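Periplasmic binding protein (Veillonella parvula, PDB 4LJS) probably captures a metal chelate or similar ligand, such as an iron siderophore, heme or cobalamin, between two lobes and delivers it to an ABC importer. Local coordinates at residues A[246-252]-A[283-289]; A[77-81]-A[298-302]; A[98-104]-A[123-129]. Numbering follows the deposited sequence.

Contact 1 of 3, residues A[246-252]-A[283-289]; sequences DVIFLIV and RVHFLPL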
loop_
_atom_site.group_PDB
_atom_site.type_symbol
_atom_site.label_atom_id
_atom_site.label_comp_id
_atom_site.label_asym_id
_atom_site.label_seq_id
_atom_site.Cartn_x
_atom_site.Cartn_y
_atom_site.Cartn_z
ATOM N N ASP A 246 16.610 -11.631 14.260
ATOM C CA ASP A 246 16.081 -12.986 14.153
ATOM C C ASP A 246 15.482 -13.271 12.781
ATOM O O ASP A 246 15.447 -14.422 12.345
ATOM C CB ASP A 246 14.979 -13.194 15.186
ATOM C CG ASP A 246 15.464 -12.993 16.593
ATOM O OD1 ASP A 246 16.534 -13.541 16.933
ATOM O OD2 ASP A 246 14.777 -12.279 17.353
ATOM N N VAL A 247 14.982 -12.221 12.130
ATOM C CA VAL A 247 14.314 -12.343 10.835
ATOM C C VAL A 247 14.535 -11.077 9.997
ATOM O O VAL A 247 14.414 -9.955 10.496
ATOM C CB VAL A 247 12.796 -12.637 11.001
ATOM C CG1 VAL A 247 12.138 -11.614 11.923
ATOM C CG2 VAL A 247 12.092 -12.670 9.656
ATOM N N ILE A 248 14.898 -11.264 8.732
ATOM C CA ILE A 248 15.085 -10.149 7.820
ATOM C C ILE A 248 13.964 -10.104 6.798
ATOM O O ILE A 248 13.631 -11.112 6.178
ATOM C CB ILE A 248 16.408 -10.263 7.059
ATOM C CG1 ILE A 248 17.588 -10.158 8.024
ATOM C CG2 ILE A 248 16.499 -9.185 5.974
ATOM C CD1 ILE A 248 18.932 -10.376 7.365
ATOM N N PHE A 249 13.379 -8.930 6.624
ATOM C CA PHE A 249 12.440 -8.732 5.531
ATOM C C PHE A 249 13.107 -7.953 4.408
ATOM O O PHE A 249 13.592 -6.837 4.609
ATOM C CB PHE A 249 11.166 -8.059 6.028
ATOM C CG PHE A 249 10.382 -8.914 6.978
ATOM C CD1 PHE A 249 9.572 -9.938 6.500
ATOM C CD2 PHE A 249 10.489 -8.736 8.344
ATOM C CE1 PHE A 249 8.864 -10.742 7.361
ATOM C CE2 PHE A 249 9.775 -9.534 9.216
ATOM C CZ PHE A 249 8.961 -10.541 8.725
ATOM N N LEU A 250 13.162 -8.577 3.237
ATOM C CA LEU A 250 13.708 -7.943 2.042
ATOM C C LEU A 250 12.593 -7.281 1.244
ATOM O O LEU A 250 11.792 -7.956 0.590
ATOM C CB LEU A 250 14.425 -8.970 1.165
ATOM C CG LEU A 250 15.693 -9.617 1.727
ATOM C CD1 LEU A 250 16.337 -10.507 0.672
ATOM C CD2 LEU A 250 16.675 -8.559 2.212
ATOM N N ILE A 251 12.541 -5.958 1.304
ATOM C CA ILE A 251 11.529 -5.199 0.582
ATOM C C ILE A 251 11.903 -5.053 -0.893
ATOM O O ILE A 251 13.024 -4.668 -1.223
ATOM C CB ILE A 251 11.295 -3.830 1.246
ATOM C CG1 ILE A 251 10.752 -4.041 2.664
ATOM C CG2 ILE A 251 10.335 -2.982 0.423
ATOM C CD1 ILE A 251 10.682 -2.787 3.499
ATOM N N VAL A 252 10.966 -5.387 -1.777
ATOM C CA VAL A 252 11.232 -5.355 -3.214
ATOM C C VAL A 252 10.211 -4.506 -3.945
ATOM O O VAL A 252 9.004 -4.714 -3.796
ATOM C CB VAL A 252 11.182 -6.758 -3.841
ATOM C CG1 VAL A 252 11.757 -6.722 -5.268
ATOM C CG2 VAL A 252 11.927 -7.754 -2.976
ATOM N N ARG A 283 15.699 -17.300 7.920
ATOM C CA ARG A 283 14.541 -16.443 8.122
ATOM C C ARG A 283 14.740 -15.113 7.398
ATOM O O ARG A 283 14.859 -14.050 8.004
ATOM C CB ARG A 283 14.259 -16.275 9.620
ATOM C CG ARG A 283 13.988 -17.616 10.314
ATOM C CD ARG A 283 13.659 -17.459 11.791
ATOM N NE ARG A 283 12.492 -16.603 12.012
ATOM C CZ ARG A 283 12.126 -16.144 13.203
ATOM N NH1 ARG A 283 12.834 -16.463 14.279
ATOM N NH2 ARG A 283 11.059 -15.363 13.322
ATOM N N VAL A 284 14.803 -15.203 6.075
ATOM C CA VAL A 284 14.946 -14.041 5.219
ATOM C C VAL A 284 13.847 -14.148 4.181
ATOM O O VAL A 284 13.827 -15.086 3.381
ATOM C CB VAL A 284 16.323 -14.021 4.532
ATOM C CG1 VAL A 284 16.453 -12.802 3.624
ATOM C CG2 VAL A 284 17.447 -14.059 5.577
ATOM N N HIS A 285 12.915 -13.202 4.204
ATOM C CA HIS A 285 11.736 -13.305 3.356
ATOM C C HIS A 285 11.503 -12.055 2.523
ATOM O O HIS A 285 11.803 -10.939 2.958
ATOM C CB HIS A 285 10.500 -13.578 4.214
ATOM C CG HIS A 285 10.737 -14.570 5.308
ATOM N ND1 HIS A 285 10.689 -15.932 5.101
ATOM C CD2 HIS A 285 11.025 -14.399 6.622
ATOM C CE1 HIS A 285 10.937 -16.556 6.238
ATOM N NE2 HIS A 285 11.146 -15.649 7.176
ATOM N N PHE A 286 10.952 -12.259 1.329
ATOM C CA PHE A 286 10.571 -11.161 0.452
ATOM C C PHE A 286 9.333 -10.451 0.988
ATOM O O PHE A 286 8.408 -11.089 1.486
ATOM C CB PHE A 286 10.282 -11.688 -0.956
ATOM C CG PHE A 286 11.516 -11.977 -1.764
ATOM C CD1 PHE A 286 12.507 -11.017 -1.906
ATOM C CD2 PHE A 286 11.684 -13.210 -2.383
ATOM C CE1 PHE A 286 13.644 -11.274 -2.663
ATOM C CE2 PHE A 286 12.819 -13.476 -3.138
ATOM C CZ PHE A 286 13.803 -12.507 -3.277
ATOM N N LEU A 287 9.323 -9.127 0.880
ATOM C CA LEU A 287 8.174 -8.326 1.278
ATOM C C LEU A 287 7.926 -7.272 0.198
ATOM O O LEU A 287 8.724 -6.348 0.026
ATOM C CB LEU A 287 8.428 -7.676 2.644
ATOM C CG LEU A 287 7.355 -6.775 3.272
ATOM C CD1 LEU A 287 6.019 -7.492 3.418
ATOM C CD2 LEU A 287 7.831 -6.250 4.630
ATOM N N PRO A 288 6.830 -7.421 -0.561
ATOM C CA PRO A 288 6.579 -6.489 -1.666
ATOM C C PRO A 288 6.342 -5.061 -1.181
ATOM O O PRO A 288 5.565 -4.835 -0.247
ATOM C CB PRO A 288 5.325 -7.061 -2.348
ATOM C CG PRO A 288 4.710 -7.988 -1.344
ATOM C CD PRO A 288 5.836 -8.507 -0.501
ATOM N N LEU A 289 7.041 -4.118 -1.810
ATOM C CA LEU A 289 6.897 -2.698 -1.528
ATOM C C LEU A 289 5.440 -2.260 -1.658
ATOM O O LEU A 289 4.941 -1.476 -0.845
ATOM C CB LEU A 289 7.786 -1.879 -2.475
ATOM C CG LEU A 289 7.906 -0.373 -2.223
ATOM C CD1 LEU A 289 8.398 -0.092 -0.806
ATOM C CD2 LEU A 289 8.840 0.273 -3.244
#
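Strands 247-252 and 284-288 run side by side in parallel, and their side chains interlock on both faces of the sheet. The backbones are laced by Ile-248, Leu-250 and Val-252, each giving its N and O to the neighbouring strand: Ile-248 N reaches Arg-283 O at 2.9 Å, Leu-250 N reaches His-285 O at 2.7 Å, and Leu-289 N closes the ladder on Val-252 O at 2.9 Å. The alternate residues, Val-247, Phe-249 and Ile-251, turn their backbone bonds to strand 196-203, so 247-252 is an interior strand. On one face Leu-287 is the bump that fills the hollow between Phe-249 and Ile-251: its forked end lets CD2 reach both Phe-249 CB (4.0 Å) and Ile-251 CG1 (4.2 Å). Farther back, Val-247 CG2 abuts the edge of the His-285 ring, 3.7 Å from CD2. On the other face Leu-250 fits between Val-284 and Phe-286, with its CD1 3.7 Å from Val-284 CG1 and its CB 4.2 Å from Phe-286 CD1, while Val-252 CG2 presses on that same CD1 at 3.5 Å. Beta-branched valine and isoleucine suit these extended backbones. At the start, the Arg-283 guanidinium lies over Val-247 CB and Asp-246 O, and its NH2 is hydrogen-bonded to Gly-309 O. Helix 260-268 packs on the Leu-250 and Phe-286 face, helix 299-310 on Leu-287. Two parallel strands linked through helices make a beta-alpha-beta crossover, the repeating unit of the Rossmann-like C-terminal lobe of this binding-protein family.

Contact 2 of 3, residues A[77-81]-A[298-302]; sequences KYVRP and RLLDS. Unlike the reference sequence in segment 298-302: Ser-302 (reference Gly).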
loop_
_atom_site.group_PDB
_atom_site.type_symbol
_atom_site.label_atom_id
_atom_site.label_comp_id
_atom_site.label_asym_id
_atom_site.label_seq_id
_atom_site.Cartn_x
_atom_site.Cartn_y
_atom_site.Cartn_z
ATOM N N LYS A 77 -0.509 -9.357 -13.068
ATOM C CA LYS A 77 0.024 -10.324 -12.103
ATOM C C LYS A 77 0.351 -9.691 -10.750
ATOM O O LYS A 77 0.500 -10.394 -9.757
ATOM C CB LYS A 77 1.280 -11.011 -12.638
ATOM C CG LYS A 77 1.054 -11.930 -13.823
ATOM C CD LYS A 77 2.395 -12.410 -14.366
ATOM C CE LYS A 77 2.244 -13.161 -15.676
ATOM N NZ LYS A 77 3.572 -13.417 -16.305
ATOM N N TYR A 78 0.479 -8.370 -10.720
ATOM C CA TYR A 78 0.787 -7.661 -9.485
ATOM C C TYR A 78 -0.478 -7.403 -8.689
ATOM O O TYR A 78 -0.411 -7.004 -7.542
ATOM C CB TYR A 78 1.449 -6.321 -9.782
ATOM C CG TYR A 78 2.820 -6.422 -10.396
ATOM C CD1 TYR A 78 2.981 -6.788 -11.720
ATOM C CD2 TYR A 78 3.955 -6.130 -9.653
ATOM C CE1 TYR A 78 4.231 -6.876 -12.285
ATOM C CE2 TYR A 78 5.211 -6.210 -10.213
ATOM C CZ TYR A 78 5.344 -6.582 -11.531
ATOM O OH TYR A 78 6.595 -6.669 -12.096
ATOM N N VAL A 79 -1.629 -7.605 -9.321
ATOM C CA VAL A 79 -2.916 -7.436 -8.661
ATOM C C VAL A 79 -3.288 -8.755 -7.980
ATOM O O VAL A 79 -2.990 -9.826 -8.519
ATOM C CB VAL A 79 -4.000 -7.030 -9.697
ATOM C CG1 VAL A 79 -5.384 -6.977 -9.069
ATOM C CG2 VAL A 79 -3.647 -5.692 -10.320
ATOM N N ARG A 80 -3.904 -8.683 -6.798
ATOM C CA ARG A 80 -4.386 -9.887 -6.105
ATOM C C ARG A 80 -5.265 -10.704 -7.042
ATOM O O ARG A 80 -6.101 -10.135 -7.744
ATOM C CB ARG A 80 -5.198 -9.534 -4.850
ATOM C CG ARG A 80 -4.376 -9.161 -3.644
ATOM C CD ARG A 80 -5.242 -8.877 -2.422
ATOM N NE ARG A 80 -5.778 -10.096 -1.830
ATOM C CZ ARG A 80 -5.120 -10.848 -0.951
ATOM N NH1 ARG A 80 -3.898 -10.504 -0.570
ATOM N NH2 ARG A 80 -5.678 -11.946 -0.456
ATOM N N PRO A 81 -5.073 -12.035 -7.057
ATOM C CA PRO A 81 -5.792 -12.940 -7.968
ATOM C C PRO A 81 -7.296 -12.652 -8.043
ATOM O O PRO A 81 -7.838 -12.567 -9.145
ATOM C CB PRO A 81 -5.537 -14.327 -7.357
ATOM C CG PRO A 81 -4.217 -14.189 -6.671
ATOM C CD PRO A 81 -4.142 -12.760 -6.171
ATOM N N ARG A 298 -3.899 -3.586 0.075
ATOM C CA ARG A 298 -2.812 -4.573 0.010
ATOM C C ARG A 298 -1.997 -4.656 1.313
ATOM O O ARG A 298 -1.060 -5.457 1.437
ATOM C CB ARG A 298 -1.889 -4.325 -1.195
ATOM C CG ARG A 298 -2.584 -4.421 -2.559
ATOM C CD ARG A 298 -3.266 -5.775 -2.745
ATOM N NE ARG A 298 -2.301 -6.872 -2.750
ATOM C CZ ARG A 298 -1.625 -7.271 -3.823
ATOM N NH1 ARG A 298 -1.803 -6.668 -5.003
ATOM N NH2 ARG A 298 -0.771 -8.281 -3.718
ATOM N N LEU A 299 -2.357 -3.827 2.282
ATOM C CA LEU A 299 -1.808 -3.947 3.630
ATOM C C LEU A 299 -2.033 -5.363 4.200
ATOM O O LEU A 299 -1.256 -5.840 5.026
ATOM C CB LEU A 299 -2.437 -2.898 4.552
ATOM C CG LEU A 299 -1.996 -2.915 6.019
ATOM C CD1 LEU A 299 -0.472 -2.885 6.139
ATOM C CD2 LEU A 299 -2.608 -1.762 6.773
ATOM N N LEU A 300 -3.095 -6.028 3.751
ATOM C CA LEU A 300 -3.363 -7.402 4.167
ATOM C C LEU A 300 -2.212 -8.349 3.820
ATOM O O LEU A 300 -1.869 -9.231 4.612
ATOM C CB LEU A 300 -4.672 -7.910 3.554
ATOM C CG LEU A 300 -5.078 -9.335 3.949
ATOM C CD1 LEU A 300 -5.172 -9.482 5.477
ATOM C CD2 LEU A 300 -6.385 -9.754 3.272
ATOM N N ASP A 301 -1.621 -8.163 2.641
ATOM C CA ASP A 301 -0.499 -8.995 2.198
ATOM C C ASP A 301 0.713 -8.840 3.125
ATOM O O ASP A 301 1.370 -9.824 3.482
ATOM C CB ASP A 301 -0.092 -8.651 0.756
ATOM C CG ASP A 301 -1.152 -9.026 -0.265
ATOM O OD1 ASP A 301 -2.114 -8.252 -0.446
ATOM O OD2 ASP A 301 -1.017 -10.090 -0.902
ATOM N N SER A 302 1.019 -7.601 3.503
ATOM C CA SER A 302 2.167 -7.357 4.369
ATOM C C SER A 302 1.940 -7.836 5.800
ATOM O O SER A 302 2.858 -8.381 6.415
ATOM C CB SER A 302 2.595 -5.893 4.351
ATOM O OG SER A 302 1.517 -5.009 4.578
HETATM O O HOH W 1 0.905 -8.389 -5.765
#
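A salt-bridge network of Arg-80, Arg-298 and Asp-301 joins a loop of the N-terminal lobe to the start of helix 299-310 and the residue just before it; this helix packs on the sheet of the C-terminal lobe, and the contact thus spans the two halves of a bilobed binding protein. Arg-298 comes first and makes several of the polar bonds. Its flexible side chain, folded back with chi1, chi2 and chi3 all m, carries a guanidinium that can donate in several directions at once. NH1 gives a hydrogen bond to Tyr-78 O at 2.9 Å and also pairs with Glu-56 of helix 52-60, whose carboxylate accepts from the backbone N of Arg-80 as well. Water 1 adds a second route, donating to Tyr-78 O and accepting from Arg-298 NH2, both at 2.6 Å. The aliphatic part of Arg-80 lies over one face of the Arg-298 group, CG to NE 3.2 Å; Arg-80 also pairs through NE with Glu-82. Leu-299 turns instead to helices 151-164 and 168-188, packing on the apolar Met-151 and Met-178. One residue on, Leu-300 brings its CD2 to 4.4 Å from Arg-80 NH2, a loose edge to the contact. Asp-301, one turn after Arg-298, bridges the two arginines and, with Glu-56 and Glu-82, offsets their like charges. Ser-302, where the reference sequence has glycine, takes no part in the contact with 77-81. The centre of the network is Asp-301 OD1, which lies 2.7 Å from Arg-298 NE in a straight bond and 2.9 Å from Arg-80 NH1 in a weaker, more bent one.

Contact 3 of 3, residues A[98-104]-A[123-129]; sequences ANLESVL and LQTPTFW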
loop_
_atom_site.group_PDB
_atom_site.type_symbol
_atom_site.label_atom_id
_atom_site.label_comp_id
_atom_site.label_asym_id
_atom_site.label_seq_id
_atom_site.Cartn_x
_atom_site.Cartn_y
_atom_site.Cartn_z
ATOM N N ALA A 98 -1.581 9.296 -18.352
ATOM C CA ALA A 98 -1.474 10.022 -17.092
ATOM C C ALA A 98 -0.939 11.421 -17.342
ATOM O O ALA A 98 0.160 11.768 -16.921
ATOM C CB ALA A 98 -0.584 9.262 -16.076
ATOM N N ASN A 99 -1.722 12.216 -18.059
ATOM C CA ASN A 99 -1.389 13.609 -18.300
ATOM C C ASN A 99 -2.695 14.377 -18.299
ATOM O O ASN A 99 -3.771 13.784 -18.448
ATOM C CB ASN A 99 -0.663 13.787 -19.629
ATOM C CG ASN A 99 -1.479 13.297 -20.797
ATOM O OD1 ASN A 99 -2.406 13.970 -21.239
ATOM N ND2 ASN A 99 -1.156 12.106 -21.292
ATOM N N LEU A 100 -2.605 15.690 -18.129
ATOM C CA LEU A 100 -3.795 16.491 -17.914
ATOM C C LEU A 100 -4.752 16.430 -19.110
ATOM O O LEU A 100 -5.971 16.337 -18.939
ATOM C CB LEU A 100 -3.414 17.935 -17.559
ATOM C CG LEU A 100 -4.566 18.930 -17.354
ATOM C CD1 LEU A 100 -5.505 18.502 -16.216
ATOM C CD2 LEU A 100 -4.026 20.337 -17.117
ATOM N N GLU A 101 -4.197 16.457 -20.314
ATOM C CA GLU A 101 -5.024 16.510 -21.514
ATOM C C GLU A 101 -5.875 15.241 -21.676
ATOM O O GLU A 101 -7.066 15.325 -21.969
ATOM C CB GLU A 101 -4.164 16.772 -22.752
ATOM C CG GLU A 101 -4.755 17.795 -23.677
ATOM C CD GLU A 101 -3.839 18.158 -24.836
ATOM O OE1 GLU A 101 -3.013 19.090 -24.675
ATOM O OE2 GLU A 101 -3.959 17.522 -25.906
ATOM N N SER A 102 -5.274 14.074 -21.460
ATOM C CA SER A 102 -6.013 12.802 -21.535
ATOM C C SER A 102 -7.070 12.677 -20.430
ATOM O O SER A 102 -8.186 12.224 -20.674
ATOM C CB SER A 102 -5.062 11.600 -21.449
ATOM O OG SER A 102 -4.015 11.700 -22.395
ATOM N N VAL A 103 -6.708 13.062 -19.211
ATOM C CA VAL A 103 -7.647 12.981 -18.092
ATOM C C VAL A 103 -8.833 13.951 -18.235
ATOM O O VAL A 103 -9.958 13.610 -17.868
ATOM C CB VAL A 103 -6.936 13.134 -16.747
ATOM C CG1 VAL A 103 -7.944 13.200 -15.605
ATOM C CG2 VAL A 103 -5.987 11.956 -16.534
ATOM N N LEU A 104 -8.591 15.138 -18.791
ATOM C CA LEU A 104 -9.678 16.052 -19.123
ATOM C C LEU A 104 -10.692 15.386 -20.067
ATOM O O LEU A 104 -11.898 15.484 -19.856
ATOM C CB LEU A 104 -9.139 17.354 -19.736
ATOM C CG LEU A 104 -8.552 18.371 -18.738
ATOM C CD1 LEU A 104 -7.779 19.484 -19.448
ATOM C CD2 LEU A 104 -9.643 18.961 -17.852
ATOM N N LEU A 123 -1.767 16.235 -12.708
ATOM C CA LEU A 123 -3.194 16.214 -13.015
ATOM C C LEU A 123 -3.989 17.376 -12.416
ATOM O O LEU A 123 -5.221 17.330 -12.390
ATOM C CB LEU A 123 -3.815 14.876 -12.596
ATOM C CG LEU A 123 -3.153 13.635 -13.192
ATOM C CD1 LEU A 123 -4.001 12.394 -12.912
ATOM C CD2 LEU A 123 -2.899 13.819 -14.703
ATOM N N GLN A 124 -3.310 18.397 -11.927
ATOM C CA GLN A 124 -3.925 19.607 -11.382
ATOM C C GLN A 124 -4.577 19.484 -10.035
ATOM O O GLN A 124 -4.860 18.424 -9.602
ATOM C CB GLN A 124 -4.889 20.238 -12.370
ATOM C CG GLN A 124 -4.224 21.161 -13.355
ATOM C CD GLN A 124 -3.864 22.517 -12.786
ATOM O OE1 GLN A 124 -3.233 23.304 -13.442
ATOM N NE2 GLN A 124 -4.278 22.785 -11.591
ATOM N N THR A 125 -4.831 20.609 -9.395
ATOM C CA THR A 125 -5.260 20.674 -7.992
ATOM C C THR A 125 -6.740 20.343 -7.730
ATOM O O THR A 125 -7.555 20.345 -8.655
ATOM C CB THR A 125 -5.029 22.095 -7.459
ATOM O OG1 THR A 125 -5.854 23.005 -8.196
ATOM C CG2 THR A 125 -3.555 22.489 -7.596
ATOM N N PRO A 126 -7.091 20.065 -6.456
ATOM C CA PRO A 126 -8.498 19.892 -6.066
ATOM C C PRO A 126 -9.358 21.088 -6.457
ATOM O O PRO A 126 -10.502 20.912 -6.877
ATOM C CB PRO A 126 -8.424 19.809 -4.542
ATOM C CG PRO A 126 -7.089 19.174 -4.289
ATOM C CD PRO A 126 -6.177 19.738 -5.343
ATOM N N THR A 127 -8.808 22.286 -6.303
ATOM C CA THR A 127 -9.502 23.518 -6.663
ATOM C C THR A 127 -9.839 23.561 -8.157
ATOM O O THR A 127 -10.920 24.001 -8.550
ATOM C CB THR A 127 -8.667 24.748 -6.263
ATOM O OG1 THR A 127 -8.655 24.859 -4.833
ATOM C CG2 THR A 127 -9.254 26.026 -6.852
ATOM N N PHE A 128 -8.910 23.091 -8.980
ATOM C CA PHE A 128 -9.118 23.032 -10.418
ATOM C C PHE A 128 -10.286 22.107 -10.747
ATOM O O PHE A 128 -11.178 22.467 -11.514
ATOM C CB PHE A 128 -7.837 22.549 -11.103
ATOM C CG PHE A 128 -7.987 22.291 -12.572
ATOM C CD1 PHE A 128 -8.370 21.038 -13.037
ATOM C CD2 PHE A 128 -7.718 23.289 -13.495
ATOM C CE1 PHE A 128 -8.501 20.793 -14.404
ATOM C CE2 PHE A 128 -7.848 23.047 -14.860
ATOM C CZ PHE A 128 -8.239 21.790 -15.312
ATOM N N TRP A 129 -10.272 20.918 -10.159
ATOM C CA TRP A 129 -11.284 19.910 -10.440
ATOM C C TRP A 129 -12.642 20.246 -9.840
ATOM O O TRP A 129 -13.678 19.886 -10.399
ATOM C CB TRP A 129 -10.806 18.533 -9.969
ATOM C CG TRP A 129 -9.729 18.008 -10.855
ATOM C CD1 TRP A 129 -8.405 17.872 -10.550
ATOM C CD2 TRP A 129 -9.875 17.588 -12.218
ATOM N NE1 TRP A 129 -7.718 17.383 -11.637
ATOM C CE2 TRP A 129 -8.597 17.196 -12.674
ATOM C CE3 TRP A 129 -10.965 17.497 -13.097
ATOM C CZ2 TRP A 129 -8.376 16.722 -13.968
ATOM C CZ3 TRP A 129 -10.749 17.027 -14.385
ATOM C CH2 TRP A 129 -9.459 16.640 -14.809
#
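Leu-123, Leu-100 and Trp-129 hold most of this apolar contact between the starts of two short helices. Leu-123 loses the largest area: its CD2 packs against the N-terminal turn of helix 100-106, 3.6 Å from Asn-99 C, 3.9 Å from Leu-100 N and 4.0 Å from Val-103 CG2. A slender leucine branch can fit closely beside the backbone of the helix start. That backbone is held in shape by Asn-99, the N-cap, whose OD1 accepts from Ser-102 N at 2.9 Å. Leu-100 answers from the first helix, its CD1 lying 4.1 Å from Trp-129 CZ2 and 4.2 Å from Phe-128 CE1. The broad indole of Trp-129 completes the patch, with CH2 at 3.8 Å from both Val-103 CG1 and Leu-104 CD2. Its one polar atom is also used: NE1 donates to Leu-123 O at 2.6 Å, so the ring packs without leaving a buried donor unsatisfied. Thr-125 N-caps the second helix through OG1, which accepts from Phe-128 N. Beneath, the parallel sheet of the N-terminal lobe receives both segments: Val-103 touches strands 47-50 and 110-113, Leu-123 meets Met-50, and Trp-129 spans strands 110-113 and 135-138.

Overall arrangement
From the N terminus, the chain first opens contact 2 at residues 77-81, in the loop after strand 67-71. Contact 3 opens and closes soon after, linking 98-104 to 123-129 across strand 110-113, a local closure within the N-terminal lobe. Helix 168-188 then carries the chain over to the C-terminal lobe, where contact 1 pairs two of its strands, 30 residues lying between its segments. Shortly afterwards 298-302 closes contact 2, so its long loop encloses the other two, which follow one another without crossing. Contacts 1 and 3 lie on opposite sides of the chain's centre, their centres about 37 Å apart; contact 2 joins the lobes and touches contact 1 where Leu-287 packs on Ser-302.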